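Local structure of penicillin-binding protein 2 (Pbp2) (Helicobacter pylori, 5LP5) at residues K87-F95 with L133-I143; L450-T458 with L469-K478. The protein probably cross-links peptidoglycan as a penicillin-binding transpeptidase of cell-wall synthesis and cell shape, and forms a complex with MreC. All coordinates share one frame; numbering follows the deposited sequence.

Interaction 1: K87-F95 with L133-I143; sequences KIEIIQKFF and LYAKLIQTQGI
Two helices of the N-terminal dimerisation domain, a region of Pbp2 that meets MreC, are joined here through the ring of Phe-94, against which Leu-133, Lys-136 and Leu-137 pack. No hydrogen bond crosses the contact, and the packing is mostly apolar. Leu-137 lays its CD1 methyl over one face of the Phe-94 ring, 3.5 Å from the centroid and 16° off the normal, which makes a CH-pi contact. CG of Phe-94 is anti to its carbonyl carbon (chi1 -61°), and the ring is thereby sent across to the second helix. Lys-136 brings its CB to 3.7 Å from Phe-94 CE1. Its chain then bends, so that NZ stays near the same ring. Leu-133 divides its two methyls between the phenylalanines. Leu-133 CD2 approaches Phe-94 CB at 4.1 Å, while Leu-133 CD1 lies 3.8 Å from CE1 of Phe-95, the first residue beyond helix 81-94. Behind this layer, Leu-137 and Phe-95 both rest on Val-73 of strand 63-76. The outer side of helix 134-138 faces MreC: the Tyr-134 ring stacks on Phe-169 of the MreC chain, and Gln-139 OE1 is hydrogen-bonded to Arg-154 of that chain. Further along, a type I turn from Thr-140 to Ile-143 brings the chain back beside helix 81-94. Thr-140 OG1 donates to the Leu-137 carbonyl, which ties the turn to the preceding helix. Ile-143 extends toward Ile-90, and its CD1 meets Ile-90 CG2 at 3.9 Å.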
# COMPACT_ATOMS: atom_id res chain seq x y z
N LYS A 87 12.22 -25.84 -11.66
CA LYS A 87 11.21 -24.92 -11.12
C LYS A 87 11.23 -23.57 -11.82
O LYS A 87 10.19 -22.95 -12.00
CB LYS A 87 11.37 -24.75 -9.62
CG LYS A 87 10.94 -25.98 -8.86
CD LYS A 87 10.92 -25.77 -7.37
CE LYS A 87 10.47 -27.03 -6.63
NZ LYS A 87 10.70 -26.92 -5.16
N ILE A 88 12.41 -23.11 -12.22
CA ILE A 88 12.51 -21.87 -12.98
C ILE A 88 11.91 -22.02 -14.39
O ILE A 88 11.37 -21.06 -14.95
CB ILE A 88 13.96 -21.35 -13.04
CG1 ILE A 88 14.37 -20.79 -11.66
CG2 ILE A 88 14.14 -20.29 -14.12
CD1 ILE A 88 15.86 -20.62 -11.46
N GLU A 89 12.01 -23.23 -14.95
CA GLU A 89 11.35 -23.54 -16.23
C GLU A 89 9.84 -23.40 -16.06
O GLU A 89 9.16 -22.87 -16.94
CB GLU A 89 11.66 -24.96 -16.70
CG GLU A 89 13.03 -25.16 -17.32
CD GLU A 89 13.27 -26.60 -17.76
OE1 GLU A 89 12.50 -27.51 -17.38
OE2 GLU A 89 14.25 -26.81 -18.50
N ILE A 90 9.33 -23.90 -14.94
CA ILE A 90 7.91 -23.79 -14.60
C ILE A 90 7.51 -22.31 -14.46
O ILE A 90 6.48 -21.90 -14.96
CB ILE A 90 7.54 -24.60 -13.32
CG1 ILE A 90 7.62 -26.11 -13.59
CG2 ILE A 90 6.14 -24.27 -12.86
CD1 ILE A 90 7.35 -26.99 -12.38
N ILE A 91 8.34 -21.52 -13.79
CA ILE A 91 8.06 -20.11 -13.60
C ILE A 91 8.26 -19.31 -14.89
O ILE A 91 7.66 -18.25 -15.06
CB ILE A 91 8.89 -19.55 -12.44
CG1 ILE A 91 8.41 -20.20 -11.14
CG2 ILE A 91 8.75 -18.03 -12.34
CD1 ILE A 91 9.34 -20.04 -9.96
N GLN A 92 9.08 -19.81 -15.80
CA GLN A 92 9.21 -19.24 -17.15
C GLN A 92 7.87 -19.31 -17.90
O GLN A 92 7.46 -18.34 -18.53
CB GLN A 92 10.31 -19.96 -17.95
CG GLN A 92 10.49 -19.49 -19.41
CD GLN A 92 10.94 -18.04 -19.52
OE1 GLN A 92 11.69 -17.55 -18.68
NE2 GLN A 92 10.48 -17.36 -20.56
N LYS A 93 7.21 -20.45 -17.83
CA LYS A 93 5.91 -20.61 -18.49
C LYS A 93 4.95 -19.51 -18.05
O LYS A 93 4.32 -18.89 -18.90
CB LYS A 93 5.31 -22.01 -18.23
CG LYS A 93 5.96 -23.15 -19.02
CD LYS A 93 5.53 -24.51 -18.51
CE LYS A 93 6.60 -25.57 -18.75
NZ LYS A 93 6.36 -26.76 -17.89
N PHE A 94 4.86 -19.24 -16.75
CA PHE A 94 3.88 -18.28 -16.20
C PHE A 94 4.24 -16.84 -16.49
O PHE A 94 3.39 -15.96 -16.43
CB PHE A 94 3.71 -18.44 -14.68
CG PHE A 94 3.22 -19.79 -14.24
CD1 PHE A 94 2.08 -20.34 -14.80
CD2 PHE A 94 3.89 -20.49 -13.27
CE1 PHE A 94 1.63 -21.58 -14.41
CE2 PHE A 94 3.44 -21.74 -12.86
CZ PHE A 94 2.31 -22.29 -13.44
N PHE A 95 5.51 -16.58 -16.77
CA PHE A 95 5.98 -15.23 -17.11
C PHE A 95 6.90 -15.32 -18.31
O PHE A 95 8.12 -15.30 -18.17
CB PHE A 95 6.69 -14.59 -15.90
CG PHE A 95 5.89 -14.66 -14.65
CD1 PHE A 95 5.02 -13.64 -14.32
CD2 PHE A 95 5.96 -15.77 -13.83
CE1 PHE A 95 4.26 -13.70 -13.17
CE2 PHE A 95 5.19 -15.85 -12.68
CZ PHE A 95 4.35 -14.80 -12.34
N LEU A 133 -3.19 -16.67 -13.03
CA LEU A 133 -2.05 -17.44 -12.56
C LEU A 133 -2.20 -18.04 -11.17
O LEU A 133 -1.69 -19.10 -10.92
CB LEU A 133 -0.79 -16.57 -12.54
CG LEU A 133 -0.45 -15.85 -13.85
CD1 LEU A 133 0.61 -14.79 -13.63
CD2 LEU A 133 -0.00 -16.83 -14.90
N TYR A 134 -2.89 -17.36 -10.25
CA TYR A 134 -2.88 -17.82 -8.86
C TYR A 134 -3.22 -19.30 -8.75
O TYR A 134 -2.50 -20.05 -8.13
CB TYR A 134 -3.80 -16.99 -7.98
CG TYR A 134 -3.79 -17.44 -6.54
CD1 TYR A 134 -2.91 -16.89 -5.64
CD2 TYR A 134 -4.67 -18.41 -6.08
CE1 TYR A 134 -2.88 -17.31 -4.31
CE2 TYR A 134 -4.64 -18.82 -4.76
CZ TYR A 134 -3.74 -18.27 -3.90
OH TYR A 134 -3.74 -18.68 -2.61
N ALA A 135 -4.28 -19.75 -9.37
CA ALA A 135 -4.67 -21.17 -9.28
C ALA A 135 -3.65 -22.16 -9.85
O ALA A 135 -3.48 -23.27 -9.34
CB ALA A 135 -6.02 -21.39 -9.95
N LYS A 136 -2.98 -21.76 -10.92
CA LYS A 136 -2.00 -22.63 -11.55
C LYS A 136 -0.75 -22.74 -10.70
O LYS A 136 -0.16 -23.82 -10.60
CB LYS A 136 -1.71 -22.12 -12.95
CG LYS A 136 -2.95 -22.22 -13.82
CD LYS A 136 -2.68 -22.12 -15.32
CE LYS A 136 -2.60 -20.67 -15.80
NZ LYS A 136 -1.55 -20.48 -16.85
N LEU A 137 -0.36 -21.65 -10.05
CA LEU A 137 0.76 -21.68 -9.11
C LEU A 137 0.48 -22.57 -7.89
O LEU A 137 1.36 -23.23 -7.37
CB LEU A 137 1.12 -20.26 -8.66
CG LEU A 137 2.15 -19.54 -9.55
CD1 LEU A 137 1.65 -19.42 -10.98
CD2 LEU A 137 2.49 -18.16 -9.00
N ILE A 138 -0.77 -22.62 -7.48
CA ILE A 138 -1.19 -23.42 -6.34
C ILE A 138 -1.12 -24.92 -6.60
O ILE A 138 -1.04 -25.69 -5.67
CB ILE A 138 -2.62 -23.00 -5.89
CG1 ILE A 138 -2.57 -21.71 -5.09
CG2 ILE A 138 -3.33 -24.09 -5.09
CD1 ILE A 138 -1.56 -21.77 -3.95
N GLN A 139 -1.12 -25.32 -7.86
CA GLN A 139 -1.12 -26.73 -8.22
C GLN A 139 0.25 -27.36 -8.05
O GLN A 139 0.34 -28.57 -7.95
CB GLN A 139 -1.55 -26.95 -9.68
CG GLN A 139 -2.92 -26.42 -10.01
CD GLN A 139 -3.98 -26.84 -9.02
OE1 GLN A 139 -4.27 -28.02 -8.84
NE2 GLN A 139 -4.58 -25.87 -8.39
N THR A 140 1.30 -26.54 -8.05
CA THR A 140 2.67 -27.05 -7.94
C THR A 140 3.16 -26.93 -6.48
O THR A 140 3.15 -25.83 -5.91
CB THR A 140 3.60 -26.30 -8.91
OG1 THR A 140 3.52 -24.89 -8.67
CG2 THR A 140 3.18 -26.56 -10.38
N GLN A 141 3.56 -28.07 -5.90
CA GLN A 141 3.71 -28.21 -4.43
C GLN A 141 4.73 -27.25 -3.81
O GLN A 141 4.46 -26.64 -2.78
CB GLN A 141 4.05 -29.66 -4.02
CG GLN A 141 2.82 -30.56 -3.84
CD GLN A 141 3.15 -32.06 -3.67
OE1 GLN A 141 4.15 -32.57 -4.18
NE2 GLN A 141 2.28 -32.77 -2.97
N GLY A 142 5.90 -27.11 -4.42
CA GLY A 142 6.95 -26.27 -3.84
C GLY A 142 7.03 -24.84 -4.36
O GLY A 142 8.11 -24.24 -4.36
N ILE A 143 5.91 -24.27 -4.80
CA ILE A 143 5.91 -22.90 -5.34
C ILE A 143 4.85 -22.03 -4.67
O ILE A 143 3.67 -22.40 -4.62
CB ILE A 143 5.72 -22.87 -6.87
CG1 ILE A 143 6.82 -23.67 -7.56
CG2 ILE A 143 5.76 -21.44 -7.37
CD1 ILE A 143 6.73 -23.70 -9.07

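Interaction 2: L450-T458 with L469-K478; sequences LIATGKLAT and LKDPLNSFQK
The backbones of 450-458 and 469-478 form a single antiparallel bridge, in which Leu-456 and Lys-470 are a hydrogen-bonded pair. Leu-456 N donates to Lys-470 O at 2.9 Å, nearly straight at 170° and in the carbonyl plane. Lys-470 N returns a bond of 3.0 Å to Leu-456 O. Next to the bridge, Pro-472 CD packs 4.1 Å from Leu-456 CB. Leu-469 reaches across to Ala-457, with CD2 4.0 Å from the alanine CB. The extended chain of Lys-470 carries its CE past the hydroxyl of Thr-458.

Leu-450, in the last turn of helix 441-453, and Leu-473, just ahead of helix 475-493, meet tip to tip, their CD1 methyls 3.9 Å apart. The CG of Leu-450 is anti to the backbone N (chi1 176°), which directs the side chain at Leu-473. Gly-454 turns the chain out of the helix with positive phi. Beyond Leu-473, Asn-474 and Gln-477 form a capping box at the start of helix 475-493. Lys-478 sends its NZ back to Asp-471 OD2, a salt bridge of 3.1 Å on the syn side of the carboxylate. Lys-455 NZ lies near both charges without touching either. The aspartate probably offsets some of the repulsion between the two lysines, while the paired backbone and the leucines join the chain leaving helix 441-453 to the chain leading into helix 475-493 without a direct side-chain ion pair between the segments.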
# COMPACT_ATOMS: atom_id res chain seq x y z
N LEU A 450 6.07 37.74 8.47
CA LEU A 450 6.42 38.53 9.64
C LEU A 450 6.00 39.99 9.47
O LEU A 450 5.43 40.61 10.37
CB LEU A 450 7.92 38.45 9.94
CG LEU A 450 8.44 39.32 11.09
CD1 LEU A 450 7.76 38.98 12.40
CD2 LEU A 450 9.94 39.14 11.25
N ILE A 451 6.29 40.55 8.30
CA ILE A 451 5.90 41.93 7.99
C ILE A 451 4.40 42.06 8.17
O ILE A 451 3.92 42.88 8.93
CB ILE A 451 6.30 42.33 6.54
CG1 ILE A 451 7.82 42.35 6.39
CG2 ILE A 451 5.71 43.68 6.12
CD1 ILE A 451 8.54 43.21 7.41
N ALA A 452 3.66 41.22 7.47
CA ALA A 452 2.22 41.36 7.41
C ALA A 452 1.57 41.08 8.76
O ALA A 452 0.66 41.78 9.15
CB ALA A 452 1.64 40.48 6.31
N THR A 453 2.07 40.09 9.48
CA THR A 453 1.45 39.66 10.74
C THR A 453 2.00 40.37 11.97
O THR A 453 1.26 40.61 12.91
CB THR A 453 1.63 38.14 10.99
OG1 THR A 453 1.37 37.41 9.78
CG2 THR A 453 0.69 37.64 12.09
N GLY A 454 3.29 40.66 11.99
CA GLY A 454 3.96 41.16 13.20
C GLY A 454 4.57 40.04 14.03
O GLY A 454 5.29 40.29 15.02
N LYS A 455 4.29 38.80 13.60
CA LYS A 455 4.90 37.62 14.21
C LYS A 455 5.31 36.62 13.14
O LYS A 455 4.79 36.64 12.01
CB LYS A 455 3.95 37.00 15.24
CG LYS A 455 3.73 37.91 16.44
CD LYS A 455 2.77 37.31 17.43
CE LYS A 455 2.34 38.35 18.46
NZ LYS A 455 1.82 37.70 19.70
N LEU A 456 6.26 35.76 13.52
CA LEU A 456 7.00 34.90 12.59
C LEU A 456 6.54 33.44 12.58
O LEU A 456 6.65 32.72 13.58
CB LEU A 456 8.50 34.94 12.93
CG LEU A 456 9.44 34.19 11.98
CD1 LEU A 456 9.43 34.79 10.58
CD2 LEU A 456 10.85 34.18 12.56
N ALA A 457 6.05 33.01 11.44
CA ALA A 457 5.53 31.66 11.31
C ALA A 457 6.65 30.70 10.99
O ALA A 457 7.51 30.99 10.18
CB ALA A 457 4.49 31.63 10.20
N THR A 458 6.63 29.54 11.64
CA THR A 458 7.46 28.41 11.21
C THR A 458 6.70 27.63 10.14
O THR A 458 5.70 26.97 10.48
CB THR A 458 7.77 27.47 12.39
OG1 THR A 458 8.54 28.17 13.37
CG2 THR A 458 8.53 26.26 11.95
N LEU A 469 3.94 30.44 17.03
CA LEU A 469 4.51 31.61 16.39
C LEU A 469 5.65 32.12 17.24
O LEU A 469 5.70 31.88 18.44
CB LEU A 469 3.46 32.70 16.24
CG LEU A 469 2.34 32.43 15.26
CD1 LEU A 469 1.35 33.58 15.28
CD2 LEU A 469 2.90 32.22 13.85
N LYS A 470 6.57 32.83 16.59
CA LYS A 470 7.71 33.43 17.26
C LYS A 470 7.63 34.95 17.21
O LYS A 470 7.17 35.53 16.22
CB LYS A 470 8.99 32.96 16.60
CG LYS A 470 9.11 31.47 16.56
CD LYS A 470 10.12 31.03 15.53
CE LYS A 470 10.49 29.58 15.77
NZ LYS A 470 11.65 29.20 14.92
N ASP A 471 8.12 35.60 18.26
CA ASP A 471 8.03 37.05 18.41
C ASP A 471 9.41 37.70 18.53
O ASP A 471 9.80 38.15 19.60
CB ASP A 471 7.15 37.41 19.62
CG ASP A 471 6.71 38.86 19.62
OD1 ASP A 471 6.88 39.56 18.58
OD2 ASP A 471 6.17 39.29 20.66
N PRO A 472 10.15 37.78 17.41
CA PRO A 472 11.52 38.29 17.43
C PRO A 472 11.61 39.82 17.30
O PRO A 472 12.70 40.34 17.06
CB PRO A 472 12.16 37.61 16.21
CG PRO A 472 11.03 37.43 15.26
CD PRO A 472 9.75 37.37 16.05
N LEU A 473 10.49 40.52 17.47
CA LEU A 473 10.48 41.97 17.35
C LEU A 473 10.15 42.70 18.65
O LEU A 473 9.41 42.18 19.49
CB LEU A 473 9.49 42.38 16.28
CG LEU A 473 9.83 41.92 14.86
CD1 LEU A 473 8.74 42.41 13.90
CD2 LEU A 473 11.18 42.46 14.43
N ASN A 474 10.74 43.88 18.79
CA ASN A 474 10.49 44.79 19.92
C ASN A 474 9.26 45.66 19.62
O ASN A 474 8.68 45.58 18.52
CB ASN A 474 11.71 45.66 20.17
CG ASN A 474 12.07 46.53 18.97
OD1 ASN A 474 11.21 46.97 18.22
ND2 ASN A 474 13.35 46.76 18.79
N SER A 475 8.89 46.49 20.59
CA SER A 475 7.80 47.44 20.44
C SER A 475 7.97 48.33 19.22
O SER A 475 7.11 48.37 18.32
CB SER A 475 7.72 48.32 21.69
OG SER A 475 7.30 47.56 22.81
N PHE A 476 9.09 49.05 19.19
CA PHE A 476 9.34 50.06 18.17
C PHE A 476 9.20 49.47 16.77
O PHE A 476 8.54 50.06 15.90
CB PHE A 476 10.74 50.66 18.35
CG PHE A 476 11.13 51.61 17.26
CD1 PHE A 476 10.79 52.95 17.32
CD2 PHE A 476 11.83 51.17 16.16
CE1 PHE A 476 11.14 53.83 16.31
CE2 PHE A 476 12.18 52.03 15.14
CZ PHE A 476 11.83 53.37 15.21
N GLN A 477 9.81 48.30 16.56
CA GLN A 477 9.82 47.66 15.25
C GLN A 477 8.41 47.32 14.76
O GLN A 477 8.09 47.55 13.60
CB GLN A 477 10.68 46.41 15.26
CG GLN A 477 12.17 46.69 15.33
CD GLN A 477 12.96 45.43 15.63
OE1 GLN A 477 12.74 44.79 16.66
NE2 GLN A 477 13.86 45.08 14.74
N LYS A 478 7.58 46.77 15.65
CA LYS A 478 6.21 46.40 15.30
C LYS A 478 5.39 47.59 14.79
O LYS A 478 4.69 47.48 13.78
CB LYS A 478 5.52 45.73 16.48
CG LYS A 478 6.02 44.33 16.79
CD LYS A 478 5.21 43.70 17.91
CE LYS A 478 5.71 42.32 18.30
NZ LYS A 478 4.80 41.75 19.34

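In the fold
Interactions 1 and 2 lie in different domains, on opposite sides of the centre of the chain. Their centres are 67 Å apart, their nearest atoms about 47 Å, and they do not touch. Interaction 1 belongs to the dimerisation domain, where MreC covers part of helix 134-138. Interaction 2 belongs to the transpeptidase domain, and no other protein chain of the assembly touches it. There, Gln-477 packs on Leu-319 and Glu-323 of helix 314-324. That helix begins with Lys-314, which with Ser-311 forms an SxxK pattern, consistent with the active site of penicillin-binding proteins. In sequence the contacts follow one another, interaction 1 closing before interaction 2 opens.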